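Local coordinates for protein defensin (Pachyrhizus erosus, PDB 3PSM) that is a dimeric, disulfide-rich plant defensin that probably defends the plant by inhibiting fungal growth, at residues A[1-10]-A[36-47]. Residues are numbered along the deposited sequence; the frame is centred on the assembly and turned at random. Where two conformers were deposited one is given.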
ATOM      1  N   LYS A   1      15.952  -5.358 -13.624  0.50 18.40           N
ATOM      2  CA  LYS A   1      16.091  -3.917 -13.552  0.50 29.36           C
ATOM      3  C   LYS A   1      14.696  -3.315 -13.320  0.50 29.05           C
ATOM      4  O   LYS A   1      13.690  -3.701 -13.884  0.50 28.17           O
ATOM      5  CB  LYS A   1      16.704  -3.218 -14.765  0.50 22.96           C
ATOM      6  CG  LYS A   1      17.146  -1.794 -14.530  0.50 21.38           C
ATOM      7  CD  LYS A   1      17.473  -1.103 -15.836  0.50 20.72           C
ATOM      8  CE  LYS A   1      17.619   0.382 -15.736  0.50 20.96           C
ATOM      9  NZ  LYS A   1      17.839   1.094 -17.014  1.00 24.23           N
ATOM     10  N   THR A   2      14.706  -2.312 -12.460  1.00 29.41           N
ATOM     11  CA  THR A   2      13.547  -1.543 -12.106  1.00 29.72           C
ATOM     12  C   THR A   2      13.854  -0.056 -12.265  1.00 28.17           C
ATOM     13  O   THR A   2      14.968   0.392 -12.433  1.00 35.13           O
ATOM     14  CB  THR A   2      13.081  -1.725 -10.662  1.00 32.98           C
ATOM     15  OG1 THR A   2      14.101  -1.223  -9.804  1.00 35.93           O
ATOM     16  CG2 THR A   2      12.785  -3.201 -10.358  1.00 36.43           C
ATOM     17  N   CYS A   3      12.717   0.661 -12.487  1.00 24.43           N
ATOM     18  CA  CYS A   3      12.690   2.039 -12.920  1.00 21.73           C
ATOM     19  C   CYS A   3      11.641   2.760 -12.097  1.00 17.90           C
ATOM     20  O   CYS A   3      10.566   2.161 -11.845  1.00 19.69           O
ATOM     21  CB  CYS A   3      12.313   2.207 -14.392  1.00 26.20           C
ATOM     22  SG  CYS A   3      13.621   1.710 -15.519  1.00 30.22           S
ATOM     23  N   GLU A   4      11.919   3.982 -11.682  1.00 16.13           N
ATOM     24  CA  GLU A   4      11.011   4.789 -10.867  1.00 12.99           C
ATOM     25  C   GLU A   4      10.644   6.045 -11.644  1.00 13.32           C
ATOM     26  O   GLU A   4      11.517   6.829 -12.027  1.00 16.82           O
ATOM     27  CB  GLU A   4      11.658   5.038  -9.505  1.00 14.46           C
ATOM     28  CG  GLU A   4      10.674   5.677  -8.550  1.00 14.01           C
ATOM     29  CD  GLU A   4      11.162   5.964  -7.158  1.00 14.70           C
ATOM     30  OE1 GLU A   4      10.408   5.747  -6.205  1.00 15.34           O
ATOM     31  OE2 GLU A   4      12.373   6.304  -7.018  1.00 22.27           O
ATOM     32  N   ASN A   5       9.346   6.231 -11.910  1.00 12.43           N
ATOM     33  CA  ASN A   5       8.837   7.407 -12.609  1.00 12.28           C
ATOM     34  C   ASN A   5       7.546   7.855 -11.982  1.00 10.74           C
ATOM     35  O   ASN A   5       6.917   7.120 -11.184  1.00 11.36           O
ATOM     36  CB  ASN A   5       8.643   7.111 -14.085  1.00 14.41           C
ATOM     37  CG  ASN A   5      10.021   7.103 -14.747  1.00 18.43           C
ATOM     38  OD1 ASN A   5      10.547   8.156 -15.093  1.00 20.53           O
ATOM     39  ND2 ASN A   5      10.721   5.995 -14.867  1.00 21.19           N
ATOM     40  N   LEU A   6       7.139   9.080 -12.285  1.00 11.35           N
ATOM     41  CA  LEU A   6       5.893   9.604 -11.729  1.00 10.99           C
ATOM     42  C   LEU A   6       4.717   8.715 -12.072  1.00 10.48           C
ATOM     43  O   LEU A   6       4.592   8.169 -13.169  1.00 12.51           O
ATOM     44  CB  LEU A   6       5.617  11.022 -12.273  1.00 12.15           C
ATOM     45  CG  LEU A   6       6.498  12.081 -11.664  1.00 13.46           C
ATOM     46  CD1 LEU A   6       6.295  13.379 -12.477  1.00 17.02           C
ATOM     47  CD2 LEU A   6       6.205  12.358 -10.199  1.00 13.90           C
ATOM     48  N   ALA A   7       3.788   8.595 -11.138  1.00 10.46           N
ATOM     49  CA  ALA A   7       2.491   8.009 -11.413  1.00 11.00           C
ATOM     50  C   ALA A   7       1.847   8.744 -12.581  1.00 11.41           C
ATOM     51  O   ALA A   7       2.042   9.969 -12.724  1.00 14.10           O
ATOM     52  CB  ALA A   7       1.640   8.060 -10.166  1.00 11.24           C
ATOM     53  N   ASP A   8       1.018   8.068 -13.312  1.00 14.23           N
ATOM     54  CA  ASP A   8       0.340   8.687 -14.413  1.00 14.08           C
ATOM     55  C   ASP A   8      -0.863   9.532 -13.995  1.00 12.52           C
ATOM     56  O   ASP A   8      -1.059  10.614 -14.547  1.00 15.16           O
ATOM     57  CB  ASP A   8      -0.112   7.580 -15.421  1.00 18.16           C
ATOM     58  CG  ASP A   8       0.994   7.060 -16.332  1.00 24.92           C
ATOM     59  OD1 ASP A   8       2.073   7.680 -16.461  1.00 26.44           O
ATOM     60  OD2 ASP A   8       0.765   5.995 -16.960  1.00 38.70           O
ATOM     61  N   THR A   9      -1.670   9.064 -13.047  1.00 11.90           N
ATOM     62  CA  THR A   9      -2.981   9.655 -12.765  1.00 13.25           C
ATOM     63  C   THR A   9      -3.246   9.820 -11.290  1.00 12.47           C
ATOM     64  O   THR A   9      -4.361   9.984 -10.885  1.00 17.82           O
ATOM     65  CB  THR A   9      -4.099   8.800 -13.426  1.00 15.34           C
ATOM     66  OG1 THR A   9      -3.942   7.444 -12.965  1.00 19.05           O
ATOM     67  CG2 THR A   9      -3.946   8.836 -14.941  1.00 15.49           C
ATOM     68  N   PHE A  10      -2.233   9.807 -10.458  1.00 11.24           N
ATOM     69  CA  PHE A  10      -2.424  10.088  -9.024  1.00 10.42           C
ATOM     70  C   PHE A  10      -2.906  11.523  -8.853  1.00 10.94           C
ATOM     71  O   PHE A  10      -2.298  12.432  -9.417  1.00 12.89           O
ATOM     72  CB  PHE A  10      -1.116   9.819  -8.308  1.00 10.42           C
ATOM     73  CG  PHE A  10      -1.183  10.029  -6.788  1.00  9.62           C
ATOM     74  CD1 PHE A  10      -1.455   8.965  -5.932  1.00 10.81           C
ATOM     75  CD2 PHE A  10      -0.964  11.258  -6.225  1.00 10.25           C
ATOM     76  CE1 PHE A  10      -1.473   9.138  -4.573  1.00 11.41           C
ATOM     77  CE2 PHE A  10      -0.982  11.421  -4.825  1.00 10.94           C
ATOM     78  CZ  PHE A  10      -1.236  10.358  -4.018  1.00 11.57           C
ATOM     79  N   ARG A  36       7.902  11.110  -2.960  1.00 10.64           N
ATOM     80  CA  ARG A  36       9.268  11.614  -2.849  1.00 12.08           C
ATOM     81  C   ARG A  36       9.241  13.021  -2.266  1.00 13.53           C
ATOM     82  O   ARG A  36       8.187  13.540  -1.883  1.00 13.31           O
ATOM     83  CB  ARG A  36      10.065  11.452  -4.168  1.00 13.18           C
ATOM     84  CG  ARG A  36      10.305   9.964  -4.434  1.00 13.85           C
ATOM     85  CD  ARG A  36      11.067   9.639  -5.666  1.00 16.54           C
ATOM     86  NE  ARG A  36      12.423  10.115  -5.609  1.00 15.62           N
ATOM     87  CZ  ARG A  36      13.081  10.812  -6.456  1.00 22.52           C
ATOM     88  NH1 ARG A  36      12.554  11.212  -7.640  1.00 33.46           N
ATOM     89  NH2 ARG A  36      14.348  11.163  -6.199  1.00 22.60           N
ATOM     90  N   ASP A  37      10.374  13.668  -2.162  1.00 14.02           N
ATOM     91  CA  ASP A  37      10.514  14.946  -1.480  1.00 15.85           C
ATOM     92  C   ASP A  37       9.910  16.096  -2.251  1.00 14.27           C
ATOM     93  O   ASP A  37       9.799  17.211  -1.711  1.00 16.75           O
ATOM     94  CB  ASP A  37      11.982  15.221  -1.174  1.00 18.05           C
ATOM     95  CG  ASP A  37      12.898  15.376  -2.359  1.00 23.25           C
ATOM     96  OD1 ASP A  37      14.029  15.834  -2.172  1.00 22.57           O
ATOM     97  OD2 ASP A  37      12.545  14.991  -3.477  1.00 40.45           O
ATOM     98  N   ASP A  38       9.434  15.844  -3.429  1.00 13.23           N
ATOM     99  CA  ASP A  38       8.604  16.690  -4.288  1.00 14.10           C
ATOM    100  C   ASP A  38       7.099  16.629  -4.010  1.00 13.14           C
ATOM    101  O   ASP A  38       6.299  17.301  -4.679  1.00 14.07           O
ATOM    102  CB  ASP A  38       8.819  16.407  -5.777  1.00 14.55           C
ATOM    103  CG  ASP A  38       8.461  14.984  -6.169  1.00 13.50           C
ATOM    104  OD1 ASP A  38       8.548  14.693  -7.351  1.00 15.80           O
ATOM    105  OD2 ASP A  38       8.094  14.164  -5.280  1.00 11.19           O
ATOM    106  N   PHE A  39       6.691  15.852  -3.023  1.00 11.86           N
ATOM    107  CA  PHE A  39       5.261  15.679  -2.749  1.00 11.22           C
ATOM    108  C   PHE A  39       4.511  15.186  -3.959  1.00 10.63           C
ATOM    109  O   PHE A  39       3.322  15.507  -4.149  1.00 11.02           O
ATOM    110  CB  PHE A  39       4.618  16.929  -2.173  1.00 13.50           C
ATOM    111  CG  PHE A  39       5.134  17.281  -0.791  1.00 13.84           C
ATOM    112  CD1 PHE A  39       6.297  18.039  -0.664  1.00 17.14           C
ATOM    113  CD2 PHE A  39       4.442  16.852   0.315  1.00 15.86           C
ATOM    114  CE1 PHE A  39       6.708  18.372   0.636  1.00 20.49           C
ATOM    115  CE2 PHE A  39       4.859  17.208   1.591  1.00 19.58           C
ATOM    116  CZ  PHE A  39       5.992  17.959   1.734  1.00 22.00           C
ATOM    117  N   ARG A  40       5.117  14.299  -4.728  1.00  9.75           N
ATOM    118  CA  ARG A  40       4.445  13.585  -5.810  1.00  9.91           C
ATOM    119  C   ARG A  40       4.643  12.079  -5.611  1.00  9.43           C
ATOM    120  O   ARG A  40       5.534  11.621  -4.897  1.00  9.62           O
ATOM    121  CB  ARG A  40       5.011  13.989  -7.169  1.00 11.81           C
ATOM    122  CG  ARG A  40       4.676  15.457  -7.477  1.00 13.62           C
ATOM    123  CD  ARG A  40       5.061  15.837  -8.896  1.00 14.53           C
ATOM    124  NE  ARG A  40       6.506  15.787  -8.991  1.00 14.49           N
ATOM    125  CZ  ARG A  40       7.223  16.268  -9.987  1.00 14.94           C
ATOM    126  NH1 ARG A  40       6.603  16.831 -11.001  1.00 17.21           N
ATOM    127  NH2 ARG A  40       8.563  16.136  -9.932  1.00 17.48           N
ATOM    128  N   CYS A  41       3.734  11.331  -6.238  1.00  8.63           N
ATOM    129  CA  CYS A  41       3.714   9.882  -6.181  1.00  8.35           C
ATOM    130  C   CYS A  41       4.523   9.298  -7.323  1.00  8.66           C
ATOM    131  O   CYS A  41       4.289   9.618  -8.496  1.00  9.45           O
ATOM    132  CB  CYS A  41       2.255   9.414  -6.291  1.00  8.64           C
ATOM    133  SG  CYS A  41       2.022   7.622  -6.432  1.00  8.36           S
ATOM    134  N   TRP A  42       5.499   8.469  -6.978  1.00  8.55           N
ATOM    135  CA  TRP A  42       6.392   7.803  -7.904  1.00  9.04           C
ATOM    136  C   TRP A  42       6.187   6.296  -7.788  1.00  8.92           C
ATOM    137  O   TRP A  42       6.208   5.726  -6.713  1.00  9.60           O
ATOM    138  CB  TRP A  42       7.859   8.122  -7.557  1.00 10.14           C
ATOM    139  CG  TRP A  42       8.226   9.573  -7.806  1.00 10.19           C
ATOM    140  CD1 TRP A  42       7.850  10.659  -7.060  1.00 11.09           C
ATOM    141  CD2 TRP A  42       9.066  10.060  -8.858  1.00 11.07           C
ATOM    142  NE1 TRP A  42       8.411  11.783  -7.639  1.00 12.29           N
ATOM    143  CE2 TRP A  42       9.145  11.464  -8.720  1.00 12.29           C
ATOM    144  CE3 TRP A  42       9.739   9.460  -9.930  1.00 11.82           C
ATOM    145  CZ2 TRP A  42       9.858  12.252  -9.597  1.00 14.20           C
ATOM    146  CZ3 TRP A  42      10.475  10.285 -10.786  1.00 13.63           C
ATOM    147  CH2 TRP A  42      10.526  11.651 -10.591  1.00 14.58           C
ATOM    148  N   CYS A  43       5.988   5.663  -8.958  1.00  9.09           N
ATOM    149  CA  CYS A  43       5.829   4.255  -9.034  1.00  9.21           C
ATOM    150  C   CYS A  43       7.128   3.599  -9.520  1.00 10.63           C
ATOM    151  O   CYS A  43       7.826   4.120 -10.406  1.00 12.04           O
ATOM    152  CB  CYS A  43       4.727   3.829 -10.024  1.00 10.19           C
ATOM    153  SG  CYS A  43       3.087   4.513  -9.740  1.00  9.89           S
ATOM    154  N   THR A  44       7.405   2.435  -9.000  1.00 10.57           N
ATOM    155  CA  THR A  44       8.480   1.548  -9.469  1.00 12.62           C
ATOM    156  C   THR A  44       7.890   0.429 -10.300  1.00 12.64           C
ATOM    157  O   THR A  44       6.897  -0.170  -9.922  1.00 12.11           O
ATOM    158  CB  THR A  44       9.260   0.982  -8.275  1.00 14.07           C
ATOM    159  OG1 THR A  44       9.852   2.086  -7.569  1.00 16.07           O
ATOM    160  CG2 THR A  44      10.389   0.073  -8.697  1.00 17.13           C
ATOM    161  N   ARG A  45       8.529   0.156 -11.432  1.00 14.44           N
ATOM    162  CA  ARG A  45       8.112  -0.879 -12.356  1.00 16.62           C
ATOM    163  C   ARG A  45       9.314  -1.670 -12.860  1.00 18.54           C
ATOM    164  O   ARG A  45      10.439  -1.200 -12.863  1.00 20.94           O
ATOM    165  CB  ARG A  45       7.428  -0.251 -13.563  1.00 18.42           C
ATOM    166  CG  ARG A  45       8.386   0.560 -14.449  1.00 23.59           C
ATOM    167  CD  ARG A  45       7.635   1.015 -15.723  1.00 29.58           C
ATOM    168  NE  ARG A  45       8.693   1.817 -16.382  1.00 30.18           N
ATOM    169  CZ  ARG A  45       9.156   3.028 -16.132  1.00 29.88           C
ATOM    170  NH1 ARG A  45       8.502   3.568 -15.141  1.00 31.87           N
ATOM    171  NH2 ARG A  45      10.145   3.482 -16.903  1.00 29.92           N
ATOM    172  N   ASN A  46       9.068  -2.921 -13.282  1.00 20.16           N
ATOM    173  CA  ASN A  46      10.061  -3.674 -14.056  1.00 22.42           C
ATOM    174  C   ASN A  46      10.340  -2.970 -15.369  1.00 27.50           C
ATOM    175  O   ASN A  46       9.372  -2.513 -16.005  1.00 29.15           O
ATOM    176  CB  ASN A  46       9.489  -5.075 -14.269  1.00 26.27           C
ATOM    177  CG  ASN A  46       9.347  -5.844 -12.971  1.00 24.57           C
ATOM    178  OD1 ASN A  46       8.210  -6.153 -12.526  1.00 26.07           O
ATOM    179  ND2 ASN A  46      10.431  -6.118 -12.314  1.00 28.01           N
ATOM    180  N   CYS A  47      11.629  -2.856 -15.753  1.00 30.96           N
ATOM    181  CA  CYS A  47      12.077  -2.071 -16.913  1.00 27.75           C
ATOM    182  C   CYS A  47      13.305  -2.713 -17.538  1.00 38.93           C
ATOM    183  O   CYS A  47      13.578  -3.901 -17.258  1.00 40.30           O
ATOM    184  CB  CYS A  47      12.377  -0.555 -16.594  1.00 21.38           C
ATOM    185  SG  CYS A  47      13.672  -0.321 -15.399  1.00 25.49           S
ATOM    186  OXT CYS A  47      14.048  -2.091 -18.306  1.00 52.27           O
TER
HETATM  187  O   HOH W   1      12.753  -6.768 -13.317  1.00 29.88           O
HETATM  188  O   HOH W   2       8.437   3.971  -6.174  1.00 12.84           O
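L6 turns CG beside its own backbone N (chi1 -74°), and W42 does the same (chi1 -68°). L6 CD2 thereby comes over one face of the indole, 3.6 Å from the centroid of the W42 five-membered ring, in a CH-pi contact. R36 NH1 reaches over the opposite face near the rim, with the guanidinium turned edge-on to the ring. D38 fixes the indole edge: W42 NE1 gives a hydrogen bond of 2.9 Å to D38 OD1, in the ring plane. R40 NE and NH2 grip the same oxygen, and L6 CD1 packs over a face of the R40 guanidinium. Strands 2-6 and 41-46 are antiparallel neighbours in the three-stranded sheet of the cysteine-stabilised alpha-beta fold of plant defensins. C3 pairs with R45 and N5 with C43, each by two backbone bonds; A7 N extends the ladder to C41 O at 2.9 Å. The C3-C47 disulfide ties the chain ends together. Disulfides join C41 to C20 and C43 to C24, both on helix 17-27. C41 CB sits over a face of the F10 ring, 3.7 Å from its centroid. E4 forms a salt bridge with R34 through OE2. A water joins E4 OE1, W42 O and T44 OG1.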